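Local structure of endo-b-1,4-glucanase (Nasutitermes takasagoensis, 1KS8) at residues V59-P64 with R203-S208; Q110-G115 with A139-T144; Y114-Q119 with I199-N204; G120-A125 with M133-P138. The protein probably cleaves internal beta-1,4-glucosidic linkages of cellulose and related beta-glucans, as a family 9 glycoside hydrolase with an (alpha/alpha)6 catalytic domain. All blocks are in the same frame, centred on the assembly; numbering follows the deposited sequence.

Interaction 1: residues V59-P64 with R203-S208; sequences VKFGFP and RNFYAS
Tyr206 reaches from the loop 203-208 to Phe61 and Pro64. Tyr206 CB only grazes Pro64 CD, at 4.2 Å. A chi1 of -75° then sets CG beside the backbone N, and the ring that follows lies between Pro64 and Phe61. CG, CD1, CE1 and CZ of Tyr206 lie against the proline, whose CG sits over the centre of the tyrosine ring, 3.5 Å from the centroid and 3° off the normal, a well-centred CH-pi contact. On the other branch, Tyr206 CD2 is 3.6 Å from Phe61 CG, above that ring but offset toward its rim, and Tyr206 CE2 is 3.6 Å from Phe61 CD2. Tyr206 OH finally hydrogen-bonds Asp54, so the polar tip of a largely apolar residue is satisfied.

Phe61 holds the N-cap position of helix 62-78, and the aromatic cluster of Phe61, Phe205 and Tyr206 thus ties the start of this helix of the (alpha/alpha)6 fold to the loop before helix 212-226. An alanine in place of Tyr206 would probably leave Asp54 without this partner and open a gap beside Pro64 CG and the Phe61 ring. Val59 CG1 backs the opposite face of Phe61, while Phe205 CB touches Phe61 CZ at 3.6 Å.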
loop_
_atom_site.group_PDB
_atom_site.type_symbol
_atom_site.label_atom_id
_atom_site.label_comp_id
_atom_site.label_asym_id
_atom_site.label_seq_id
_atom_site.Cartn_x
_atom_site.Cartn_y
_atom_site.Cartn_z
ATOM N N VAL A 59 13.966 3.525 4.036
ATOM C CA VAL A 59 13.410 4.867 4.014
ATOM C C VAL A 59 11.921 4.733 4.308
ATOM O O VAL A 59 11.281 3.751 3.919
ATOM C CB VAL A 59 13.543 5.536 2.623
ATOM C CG1 VAL A 59 12.872 6.902 2.636
ATOM C CG2 VAL A 59 15.000 5.677 2.241
ATOM N N LYS A 60 11.379 5.712 5.018
ATOM C CA LYS A 60 9.958 5.737 5.307
ATOM C C LYS A 60 9.388 6.807 4.366
ATOM O O LYS A 60 9.486 8.009 4.627
ATOM C CB LYS A 60 9.731 6.058 6.792
ATOM C CG LYS A 60 9.985 4.826 7.666
ATOM C CD LYS A 60 10.586 5.128 9.035
ATOM C CE LYS A 60 9.667 5.938 9.925
ATOM N NZ LYS A 60 10.148 5.892 11.344
ATOM N N PHE A 61 8.853 6.351 3.233
ATOM C CA PHE A 61 8.264 7.229 2.215
ATOM C C PHE A 61 6.777 7.364 2.531
ATOM O O PHE A 61 5.996 6.430 2.326
ATOM C CB PHE A 61 8.458 6.626 0.815
ATOM C CG PHE A 61 9.844 6.828 0.242
ATOM C CD1 PHE A 61 10.298 8.106 -0.075
ATOM C CD2 PHE A 61 10.678 5.737 -0.020
ATOM C CE1 PHE A 61 11.556 8.300 -0.646
ATOM C CE2 PHE A 61 11.945 5.925 -0.595
ATOM C CZ PHE A 61 12.379 7.211 -0.907
ATOM N N GLY A 62 6.393 8.540 3.012
ATOM C CA GLY A 62 5.017 8.775 3.414
ATOM C C GLY A 62 3.884 8.621 2.418
ATOM O O GLY A 62 2.784 8.225 2.799
ATOM N N PHE A 63 4.127 8.929 1.152
ATOM C CA PHE A 63 3.068 8.835 0.160
ATOM C C PHE A 63 2.661 7.372 -0.050
ATOM O O PHE A 63 1.503 7.011 0.164
ATOM C CB PHE A 63 3.526 9.506 -1.143
ATOM C CG PHE A 63 2.412 9.804 -2.113
ATOM C CD1 PHE A 63 1.109 10.021 -1.670
ATOM C CD2 PHE A 63 2.678 9.905 -3.474
ATOM C CE1 PHE A 63 0.088 10.333 -2.571
ATOM C CE2 PHE A 63 1.666 10.219 -4.382
ATOM C CZ PHE A 63 0.371 10.434 -3.928
ATOM N N PRO A 64 3.602 6.503 -0.460
ATOM C CA PRO A 64 3.165 5.117 -0.635
ATOM C C PRO A 64 2.761 4.457 0.685
ATOM O O PRO A 64 1.962 3.530 0.686
ATOM C CB PRO A 64 4.377 4.446 -1.291
ATOM C CG PRO A 64 5.535 5.276 -0.824
ATOM C CD PRO A 64 4.986 6.680 -0.933
ATOM N N ARG A 203 11.166 13.306 -5.161
ATOM C CA ARG A 203 10.901 13.495 -6.582
ATOM C C ARG A 203 11.447 12.386 -7.478
ATOM O O ARG A 203 10.895 12.114 -8.545
ATOM C CB ARG A 203 11.452 14.853 -7.024
ATOM C CG ARG A 203 11.062 15.268 -8.431
ATOM C CD ARG A 203 10.922 16.781 -8.504
ATOM N NE ARG A 203 12.114 17.461 -8.009
ATOM C CZ ARG A 203 12.161 18.749 -7.686
ATOM N NH1 ARG A 203 11.077 19.505 -7.803
ATOM N NH2 ARG A 203 13.292 19.281 -7.244
ATOM N N ASN A 204 12.515 11.729 -7.043
ATOM C CA ASN A 204 13.107 10.669 -7.848
ATOM C C ASN A 204 12.804 9.262 -7.359
ATOM O O ASN A 204 13.403 8.293 -7.829
ATOM C CB ASN A 204 14.615 10.882 -7.936
ATOM C CG ASN A 204 14.965 12.201 -8.584
ATOM O OD1 ASN A 204 14.646 12.429 -9.752
ATOM N ND2 ASN A 204 15.606 13.085 -7.828
ATOM N N PHE A 205 11.861 9.147 -6.429
ATOM C CA PHE A 205 11.483 7.849 -5.881
ATOM C C PHE A 205 9.971 7.644 -5.927
ATOM O O PHE A 205 9.492 6.598 -6.367
ATOM C CB PHE A 205 12.002 7.731 -4.444
ATOM C CG PHE A 205 13.498 7.835 -4.340
ATOM C CD1 PHE A 205 14.316 6.797 -4.783
ATOM C CD2 PHE A 205 14.092 8.992 -3.842
ATOM C CE1 PHE A 205 15.704 6.913 -4.734
ATOM C CE2 PHE A 205 15.479 9.118 -3.788
ATOM C CZ PHE A 205 16.287 8.076 -4.237
ATOM N N TYR A 206 9.228 8.649 -5.471
ATOM C CA TYR A 206 7.768 8.611 -5.466
ATOM C C TYR A 206 7.243 9.991 -5.842
ATOM O O TYR A 206 6.579 10.664 -5.057
ATOM C CB TYR A 206 7.254 8.190 -4.084
ATOM C CG TYR A 206 7.427 6.709 -3.832
ATOM C CD1 TYR A 206 6.556 5.783 -4.403
ATOM C CD2 TYR A 206 8.488 6.231 -3.067
ATOM C CE1 TYR A 206 6.735 4.413 -4.220
ATOM C CE2 TYR A 206 8.680 4.866 -2.880
ATOM C CZ TYR A 206 7.798 3.962 -3.457
ATOM O OH TYR A 206 7.979 2.611 -3.260
ATOM N N ALA A 207 7.551 10.403 -7.065
ATOM C CA ALA A 207 7.150 11.710 -7.561
ATOM C C ALA A 207 5.648 11.926 -7.652
ATOM O O ALA A 207 4.887 11.014 -7.973
ATOM C CB ALA A 207 7.785 11.956 -8.927
ATOM N N SER A 208 5.235 13.156 -7.363
ATOM C CA SER A 208 3.833 13.544 -7.445
ATOM C C SER A 208 3.414 13.514 -8.910
ATOM O O SER A 208 4.204 13.841 -9.793
ATOM C CB SER A 208 3.634 14.972 -6.928
ATOM O OG SER A 208 3.923 15.095 -5.547
#

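Interaction 2: residues Q110-G115 with A139-T144; sequences QNEFYG and AYKIDT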
loop_
_atom_site.group_PDB
_atom_site.type_symbol
_atom_site.label_atom_id
_atom_site.label_comp_id
_atom_site.label_asym_id
_atom_site.label_seq_id
_atom_site.Cartn_x
_atom_site.Cartn_y
_atom_site.Cartn_z
ATOM N N GLN A 110 -1.096 21.115 13.231
ATOM C CA GLN A 110 -2.273 21.004 12.380
ATOM C C GLN A 110 -1.968 21.105 10.885
ATOM O O GLN A 110 -2.503 20.328 10.091
ATOM C CB GLN A 110 -3.324 22.040 12.791
ATOM C CG GLN A 110 -4.027 21.695 14.107
ATOM C CD GLN A 110 -3.149 21.900 15.335
ATOM O OE1 GLN A 110 -3.402 21.321 16.395
ATOM N NE2 GLN A 110 -2.128 22.736 15.203
ATOM N N ASN A 111 -1.107 22.044 10.505
ATOM C CA ASN A 111 -0.743 22.219 9.104
ATOM C C ASN A 111 0.717 21.878 8.824
ATOM O O ASN A 111 1.371 22.527 8.010
ATOM C CB ASN A 111 -1.037 23.652 8.658
ATOM C CG ASN A 111 -2.516 23.974 8.683
ATOM O OD1 ASN A 111 -3.322 23.274 8.070
ATOM N ND2 ASN A 111 -2.881 25.035 9.393
ATOM N N GLU A 112 1.226 20.860 9.512
ATOM C CA GLU A 112 2.602 20.416 9.324
ATOM C C GLU A 112 2.585 18.899 9.337
ATOM O O GLU A 112 1.946 18.285 10.191
ATOM C CB GLU A 112 3.510 20.930 10.444
ATOM C CG GLU A 112 4.989 20.644 10.202
ATOM C CD GLU A 112 5.890 21.270 11.247
ATOM O OE1 GLU A 112 6.062 20.671 12.330
ATOM O OE2 GLU A 112 6.416 22.372 10.986
ATOM N N PHE A 113 3.284 18.291 8.388
ATOM C CA PHE A 113 3.304 16.841 8.311
ATOM C C PHE A 113 4.624 16.304 7.779
ATOM O O PHE A 113 5.088 16.714 6.712
ATOM C CB PHE A 113 2.162 16.364 7.408
ATOM C CG PHE A 113 2.005 14.876 7.374
ATOM C CD1 PHE A 113 1.488 14.200 8.469
ATOM C CD2 PHE A 113 2.405 14.147 6.259
ATOM C CE1 PHE A 113 1.370 12.815 8.460
ATOM C CE2 PHE A 113 2.293 12.758 6.239
ATOM C CZ PHE A 113 1.775 12.091 7.342
ATOM N N TYR A 114 5.236 15.391 8.522
ATOM C CA TYR A 114 6.483 14.800 8.064
ATOM C C TYR A 114 6.177 13.692 7.069
ATOM O O TYR A 114 5.450 12.744 7.375
ATOM C CB TYR A 114 7.308 14.277 9.242
ATOM C CG TYR A 114 8.075 15.386 9.920
ATOM C CD1 TYR A 114 7.453 16.231 10.844
ATOM C CD2 TYR A 114 9.402 15.642 9.580
ATOM C CE1 TYR A 114 8.142 17.311 11.405
ATOM C CE2 TYR A 114 10.095 16.714 10.132
ATOM C CZ TYR A 114 9.459 17.543 11.041
ATOM O OH TYR A 114 10.146 18.611 11.570
ATOM N N GLY A 115 6.727 13.837 5.868
ATOM C CA GLY A 115 6.481 12.868 4.816
ATOM C C GLY A 115 7.614 11.916 4.507
ATOM O O GLY A 115 7.486 11.071 3.617
ATOM N N ALA A 139 14.681 13.983 8.366
ATOM C CA ALA A 139 13.230 13.916 8.300
ATOM C C ALA A 139 12.794 15.130 7.493
ATOM O O ALA A 139 13.267 16.245 7.729
ATOM C CB ALA A 139 12.628 13.958 9.699
ATOM N N TYR A 140 11.907 14.909 6.529
ATOM C CA TYR A 140 11.426 15.983 5.668
ATOM C C TYR A 140 9.930 16.180 5.870
ATOM O O TYR A 140 9.186 15.211 6.044
ATOM C CB TYR A 140 11.710 15.641 4.204
ATOM C CG TYR A 140 13.160 15.328 3.901
ATOM C CD1 TYR A 140 14.173 16.236 4.204
ATOM C CD2 TYR A 140 13.518 14.129 3.284
ATOM C CE1 TYR A 140 15.508 15.961 3.897
ATOM C CE2 TYR A 140 14.846 13.844 2.973
ATOM C CZ TYR A 140 15.832 14.762 3.280
ATOM O OH TYR A 140 17.144 14.477 2.961
ATOM N N LYS A 141 9.489 17.431 5.828
ATOM C CA LYS A 141 8.085 17.733 6.047
ATOM C C LYS A 141 7.483 18.688 5.026
ATOM O O LYS A 141 8.192 19.345 4.259
ATOM C CB LYS A 141 7.918 18.365 7.430
ATOM C CG LYS A 141 8.565 19.745 7.543
ATOM C CD LYS A 141 8.389 20.344 8.932
ATOM C CE LYS A 141 8.831 21.799 8.972
ATOM N NZ LYS A 141 10.251 21.966 8.571
ATOM N N ILE A 142 6.157 18.732 5.023
ATOM C CA ILE A 142 5.427 19.671 4.194
ATOM C C ILE A 142 4.766 20.583 5.227
ATOM O O ILE A 142 4.532 20.175 6.370
ATOM C CB ILE A 142 4.337 18.999 3.305
ATOM C CG1 ILE A 142 3.449 18.069 4.133
ATOM C CG2 ILE A 142 4.996 18.249 2.155
ATOM C CD1 ILE A 142 2.263 17.513 3.352
ATOM N N ASP A 143 4.512 21.827 4.843
ATOM C CA ASP A 143 3.874 22.790 5.732
ATOM C C ASP A 143 3.180 23.847 4.884
ATOM O O ASP A 143 3.056 23.680 3.674
ATOM C CB ASP A 143 4.896 23.434 6.685
ATOM C CG ASP A 143 6.130 23.954 5.974
ATOM O OD1 ASP A 143 5.996 24.528 4.877
ATOM O OD2 ASP A 143 7.241 23.798 6.528
ATOM N N THR A 144 2.727 24.932 5.501
ATOM C CA THR A 144 2.028 25.963 4.743
ATOM C C THR A 144 2.865 26.646 3.662
ATOM O O THR A 144 2.318 27.114 2.665
ATOM C CB THR A 144 1.434 27.042 5.673
ATOM O OG1 THR A 144 2.473 27.627 6.466
ATOM C CG2 THR A 144 0.382 26.425 6.587
HETATM O O HOH W 1 2.713 24.905 8.558
#
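Lys141 and Tyr114 face each other as a non-hydrogen-bonded antiparallel pair, their side chains lying side by side and pointing the same way. Lys141 CB rests over the centre of the Tyr114 ring, 3.7 Å from its centroid, a CH-pi contact. From there chi1 (67°) sets Lys141 CG in the crowded position between the backbone N and the carbonyl carbon, and the extended chain beyond carries Lys141 CD along to 3.6 Å from Tyr114 OH before chi4 (-58°) turns NZ aside; a long methylene chain suits this place. Glu112 runs extended to CD, which lies against the lysine methylenes, and Glu112 OE2 is 3.2 Å from Lys141 CE, yet 4.6 Å from Lys141 NZ, too far for a salt bridge. The polar ends look elsewhere: Tyr114 OH bonds Asp43 N, Glu112 OE1 bonds Thr108, and Lys141 NZ has a long, weak ion pair with Asp43.

On the other face, Phe113 CB meets Ile142 CG1 at 3.9 Å, apolar groups under helices 149-165 and 171-190. Phe113 N to Ile142 O (3.0 Å) and Ile142 N to Phe113 O (2.8 Å) bind this hydrogen-bonded pair. Such alternating pairs mark an antiparallel sheet, here a small three-stranded one in a mainly helical enzyme.

Interaction 3: residues Y114-Q119 with I199-N204; sequences YGQVGQ and ITDARN
Gln116 and Asp201 both set CG anti to the backbone N (chi1 -163° and -168°), and with chi2 at 175° the glutamine runs out extended until its amide meets the carboxylate. It starts from a classic beta bulge, in which Gly115 and Gln116 both face Tyr140 of the neighbouring strand, and it ends beside the short 3-10 segment 200-202.

Both N-H groups of the amide are used, and both partners lie in its plane. Gln116 NE2 donates one N-H to Asp201 OD1 at 2.9 Å, on the anti lone pair of that oxygen, and the other almost straight to Gly118 O, also at 2.9 Å; together they fix the rotation of the amide. The carbonyl end is turned to apolar groups, Gln116 OE1 lying 3.6 Å from Ala202 CB. Asp201 OD1 also accepts from Gly120 N at the start of helix 120-124, which would probably favour a charged carboxylate. A leucine in place of Gln116 would probably leave Gly118 O without this donor and Asp201 OD1 with one mate fewer.

Gly115 suits its place because a side chain would clash with Ile199, whose CD1 is already 3.7 Å from Gly115 CA. Gln119, at the N-cap position of helix 120-124, gives OE1 to Ala122 N. Gln119 NE2 donates at 3.1 Å to a water, which in turn donates to Asp201 OD2 at 2.7 Å.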
loop_
_atom_site.group_PDB
_atom_site.type_symbol
_atom_site.label_atom_id
_atom_site.label_comp_id
_atom_site.label_asym_id
_atom_site.label_seq_id
_atom_site.Cartn_x
_atom_site.Cartn_y
_atom_site.Cartn_z
ATOM N N TYR A 114 5.236 15.391 8.522
ATOM C CA TYR A 114 6.483 14.800 8.064
ATOM C C TYR A 114 6.177 13.692 7.069
ATOM O O TYR A 114 5.450 12.744 7.375
ATOM C CB TYR A 114 7.308 14.277 9.242
ATOM C CG TYR A 114 8.075 15.386 9.920
ATOM C CD1 TYR A 114 7.453 16.231 10.844
ATOM C CD2 TYR A 114 9.402 15.642 9.580
ATOM C CE1 TYR A 114 8.142 17.311 11.405
ATOM C CE2 TYR A 114 10.095 16.714 10.132
ATOM C CZ TYR A 114 9.459 17.543 11.041
ATOM O OH TYR A 114 10.146 18.611 11.570
ATOM N N GLY A 115 6.727 13.837 5.868
ATOM C CA GLY A 115 6.481 12.868 4.816
ATOM C C GLY A 115 7.614 11.916 4.507
ATOM O O GLY A 115 7.486 11.071 3.617
ATOM N N GLN A 116 8.726 12.031 5.222
ATOM C CA GLN A 116 9.839 11.135 4.965
ATOM C C GLN A 116 10.858 11.116 6.087
ATOM O O GLN A 116 11.121 12.141 6.712
ATOM C CB GLN A 116 10.550 11.542 3.667
ATOM C CG GLN A 116 11.454 10.464 3.071
ATOM C CD GLN A 116 12.033 10.875 1.726
ATOM O OE1 GLN A 116 11.306 11.329 0.840
ATOM N NE2 GLN A 116 13.342 10.708 1.562
ATOM N N VAL A 117 11.400 9.934 6.357
ATOM C CA VAL A 117 12.476 9.779 7.330
ATOM C C VAL A 117 13.486 8.902 6.603
ATOM O O VAL A 117 13.160 7.792 6.156
ATOM C CB VAL A 117 12.047 9.089 8.635
ATOM C CG1 VAL A 117 13.262 8.956 9.555
ATOM C CG2 VAL A 117 10.965 9.908 9.325
ATOM N N GLY A 118 14.700 9.424 6.468
ATOM C CA GLY A 118 15.755 8.730 5.757
ATOM C C GLY A 118 15.900 9.387 4.396
ATOM O O GLY A 118 14.904 9.790 3.791
ATOM N N GLN A 119 17.135 9.531 3.926
ATOM C CA GLN A 119 17.375 10.123 2.616
ATOM C C GLN A 119 17.604 8.978 1.643
ATOM O O GLN A 119 18.274 8.005 1.981
ATOM C CB GLN A 119 18.615 11.019 2.627
ATOM C CG GLN A 119 18.849 11.675 1.272
ATOM C CD GLN A 119 20.305 11.988 0.996
ATOM O OE1 GLN A 119 21.179 11.135 1.162
ATOM N NE2 GLN A 119 20.573 13.211 0.549
ATOM N N ILE A 199 9.175 18.161 -0.604
ATOM C CA ILE A 199 10.128 17.164 -0.131
ATOM C C ILE A 199 10.775 16.706 -1.434
ATOM O O ILE A 199 10.393 15.691 -2.022
ATOM C CB ILE A 199 9.410 15.992 0.572
ATOM C CG1 ILE A 199 8.670 16.515 1.808
ATOM C CG2 ILE A 199 10.417 14.918 0.967
ATOM C CD1 ILE A 199 7.912 15.457 2.591
ATOM N N THR A 200 11.747 17.485 -1.893
ATOM C CA THR A 200 12.404 17.202 -3.160
ATOM C C THR A 200 13.143 15.877 -3.266
ATOM O O THR A 200 13.330 15.368 -4.368
ATOM C CB THR A 200 13.365 18.344 -3.559
ATOM O OG1 THR A 200 14.363 18.515 -2.548
ATOM C CG2 THR A 200 12.591 19.650 -3.737
ATOM N N ASP A 201 13.563 15.304 -2.145
ATOM C CA ASP A 201 14.266 14.031 -2.221
ATOM C C ASP A 201 13.346 12.971 -2.820
ATOM O O ASP A 201 13.797 12.068 -3.522
ATOM C CB ASP A 201 14.730 13.577 -0.837
ATOM C CG ASP A 201 15.700 12.412 -0.909
ATOM O OD1 ASP A 201 15.399 11.331 -0.361
ATOM O OD2 ASP A 201 16.772 12.587 -1.524
ATOM N N ALA A 202 12.051 13.100 -2.551
ATOM C CA ALA A 202 11.065 12.137 -3.034
ATOM C C ALA A 202 10.770 12.210 -4.526
ATOM O O ALA A 202 10.200 11.278 -5.095
ATOM C CB ALA A 202 9.764 12.299 -2.245
ATOM N N ARG A 203 11.166 13.306 -5.161
ATOM C CA ARG A 203 10.901 13.495 -6.582
ATOM C C ARG A 203 11.447 12.386 -7.478
ATOM O O ARG A 203 10.895 12.114 -8.545
ATOM C CB ARG A 203 11.452 14.853 -7.024
ATOM C CG ARG A 203 11.062 15.268 -8.431
ATOM C CD ARG A 203 10.922 16.781 -8.504
ATOM N NE ARG A 203 12.114 17.461 -8.009
ATOM C CZ ARG A 203 12.161 18.749 -7.686
ATOM N NH1 ARG A 203 11.077 19.505 -7.803
ATOM N NH2 ARG A 203 13.292 19.281 -7.244
ATOM N N ASN A 204 12.515 11.729 -7.043
ATOM C CA ASN A 204 13.107 10.669 -7.848
ATOM C C ASN A 204 12.804 9.262 -7.359
ATOM O O ASN A 204 13.403 8.293 -7.829
ATOM C CB ASN A 204 14.615 10.882 -7.936
ATOM C CG ASN A 204 14.965 12.201 -8.584
ATOM O OD1 ASN A 204 14.646 12.429 -9.752
ATOM N ND2 ASN A 204 15.606 13.085 -7.828
HETATM O O HOH W 2 18.298 14.736 -0.952
#

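Interaction 4: residues G120-A125 with M133-P138; sequences GDADHA and MTMARP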
loop_
_atom_site.group_PDB
_atom_site.type_symbol
_atom_site.label_atom_id
_atom_site.label_comp_id
_atom_site.label_asym_id
_atom_site.label_seq_id
_atom_site.Cartn_x
_atom_site.Cartn_y
_atom_site.Cartn_z
ATOM N N GLY A 120 17.056 9.093 0.439
ATOM C CA GLY A 120 17.226 8.031 -0.537
ATOM C C GLY A 120 18.654 7.562 -0.748
ATOM O O GLY A 120 18.941 6.368 -0.652
ATOM N N ASP A 121 19.567 8.486 -1.022
ATOM C CA ASP A 121 20.947 8.087 -1.271
ATOM C C ASP A 121 21.684 7.491 -0.083
ATOM O O ASP A 121 22.311 6.441 -0.210
ATOM C CB ASP A 121 21.748 9.261 -1.834
ATOM C CG ASP A 121 21.309 9.642 -3.235
ATOM O OD1 ASP A 121 20.503 8.891 -3.830
ATOM O OD2 ASP A 121 21.774 10.687 -3.743
ATOM N N ALA A 122 21.619 8.151 1.068
ATOM C CA ALA A 122 22.312 7.654 2.250
ATOM C C ALA A 122 21.774 6.289 2.655
ATOM O O ALA A 122 22.532 5.402 3.049
ATOM C CB ALA A 122 22.158 8.638 3.400
ATOM N N ASP A 123 20.461 6.123 2.554
ATOM C CA ASP A 123 19.839 4.859 2.916
ATOM C C ASP A 123 20.215 3.742 1.943
ATOM O O ASP A 123 20.658 2.668 2.350
ATOM C CB ASP A 123 18.317 5.005 2.939
ATOM C CG ASP A 123 17.628 3.789 3.516
ATOM O OD1 ASP A 123 17.528 3.702 4.753
ATOM O OD2 ASP A 123 17.202 2.916 2.735
ATOM N N HIS A 124 20.049 4.004 0.652
ATOM C CA HIS A 124 20.328 2.997 -0.361
ATOM C C HIS A 124 21.794 2.617 -0.540
ATOM O O HIS A 124 22.098 1.565 -1.102
ATOM C CB HIS A 124 19.705 3.440 -1.686
ATOM C CG HIS A 124 18.216 3.581 -1.619
ATOM N ND1 HIS A 124 17.462 4.081 -2.660
ATOM C CD2 HIS A 124 17.339 3.285 -0.629
ATOM C CE1 HIS A 124 16.186 4.086 -2.314
ATOM N NE2 HIS A 124 16.085 3.609 -1.087
ATOM N N ALA A 125 22.699 3.458 -0.051
ATOM C CA ALA A 125 24.129 3.179 -0.156
ATOM C C ALA A 125 24.541 2.104 0.848
ATOM O O ALA A 125 25.651 1.575 0.793
ATOM C CB ALA A 125 24.927 4.452 0.090
ATOM N N MET A 133 22.166 0.310 10.996
ATOM C CA MET A 133 22.349 1.599 10.332
ATOM C C MET A 133 23.060 2.586 11.245
ATOM O O MET A 133 22.778 2.646 12.438
ATOM C CB MET A 133 21.001 2.201 9.922
ATOM C CG MET A 133 20.269 1.452 8.821
ATOM S SD MET A 133 18.848 2.379 8.207
ATOM C CE MET A 133 17.651 2.071 9.503
ATOM N N THR A 134 23.978 3.361 10.678
ATOM C CA THR A 134 24.710 4.359 11.449
ATOM C C THR A 134 24.696 5.713 10.747
ATOM O O THR A 134 25.225 6.693 11.274
ATOM C CB THR A 134 26.180 3.947 11.669
ATOM O OG1 THR A 134 26.858 3.887 10.409
ATOM C CG2 THR A 134 26.254 2.587 12.347
ATOM N N MET A 135 24.091 5.774 9.563
ATOM C CA MET A 135 24.040 7.025 8.816
ATOM C C MET A 135 22.917 7.923 9.314
ATOM O O MET A 135 21.941 7.455 9.901
ATOM C CB MET A 135 23.849 6.759 7.317
ATOM C CG MET A 135 22.413 6.482 6.876
ATOM S SD MET A 135 21.702 4.946 7.505
ATOM C CE MET A 135 22.411 3.761 6.357
ATOM N N ALA A 136 23.068 9.223 9.079
ATOM C CA ALA A 136 22.055 10.180 9.489
ATOM C C ALA A 136 20.770 9.891 8.729
ATOM O O ALA A 136 20.800 9.507 7.558
ATOM C CB ALA A 136 22.525 11.604 9.204
ATOM N N ARG A 137 19.643 10.064 9.408
ATOM C CA ARG A 137 18.337 9.846 8.803
ATOM C C ARG A 137 17.520 11.126 8.910
ATOM O O ARG A 137 16.763 11.328 9.863
ATOM C CB ARG A 137 17.622 8.673 9.486
ATOM C CG ARG A 137 18.161 7.321 9.029
ATOM C CD ARG A 137 17.667 6.164 9.881
ATOM N NE ARG A 137 16.222 5.952 9.817
ATOM C CZ ARG A 137 15.572 5.429 8.779
ATOM N NH1 ARG A 137 16.226 5.056 7.686
ATOM N NH2 ARG A 137 14.258 5.248 8.848
ATOM N N PRO A 138 17.681 12.022 7.927
ATOM C CA PRO A 138 16.950 13.289 7.923
ATOM C C PRO A 138 15.452 13.057 7.811
ATOM O O PRO A 138 15.009 12.058 7.240
ATOM C CB PRO A 138 17.499 14.010 6.690
ATOM C CG PRO A 138 18.853 13.401 6.490
ATOM C CD PRO A 138 18.614 11.949 6.789
HETATM O O HOH W 3 18.696 5.525 6.243
#
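Ala122, on the short helix 120-124, faces Met135 on the irregular but mostly extended segment 133-138, their CA atoms 6.8 Å apart. The helix is held by His124 N bonding to Gly120 O, whereas the opposite segment has no regular structure and reaches the helix with its own side chains.

Met135 is the apolar part of the contact. Its CG, placed between the backbone N and the carbonyl carbon (chi1 81°), comes 4.1 Å from Ala122 CB, and further bends at chi2 and chi3 bring Met135 CE to 3.7 Å from Ala122 O. A small alanine lets the flexible thioether chain lie close to the helix backbone.

The polar part joins Asp123 and Arg137. Asp123 OD1 meets Arg137 NH1 at the edge of the guanidinium, in its plane, in a long salt bridge of 3.5 Å; the two flat groups are turned 55° apart. A water completes the link, donating to Asp123 OD1 at 2.6 Å and accepting from Arg137 NH1 at 2.9 Å. Met133 CE lies over one face of the Arg137 guanidinium, toward its rim, and Met133 SD is 3.9 Å from Asp123 OD1. Each charge has further partners: Asp123 OD2 accepts from Phe58 N, and Arg137 NE forms a salt bridge with Asp40.

Helix 120-124 follows strand 113-117 and segment 133-138 leads into strand 139-142; the contact is at the surface, and a backbone hydrogen bond between Gly118 and Pro138 joins the two connections where they leave the sheet.

Interactions 1 and 3 are buried and close together, their centres about 6 Å apart: interaction 1 sets 203-208 against strand 60-61 and the start of helix 62-78, interaction 3 sets 199-204 against strand 113-117. Their chemistry differs, aromatic and proline packing in interaction 1 against an amide-carboxylate hydrogen bond in interaction 3. Interaction 2 shares Tyr114 and Gly115 with interaction 3 but is partly buried and rests on backbone bonding between strands. Interaction 4 lies at the surface, with a water-assisted ion pair, and is nested along the chain inside the other three. Gly62 N to Gly115 O, a probable hydrogen bond, joins interaction 1 to interactions 2 and 3, while Asp201 connects interaction 3 with helix 120-124.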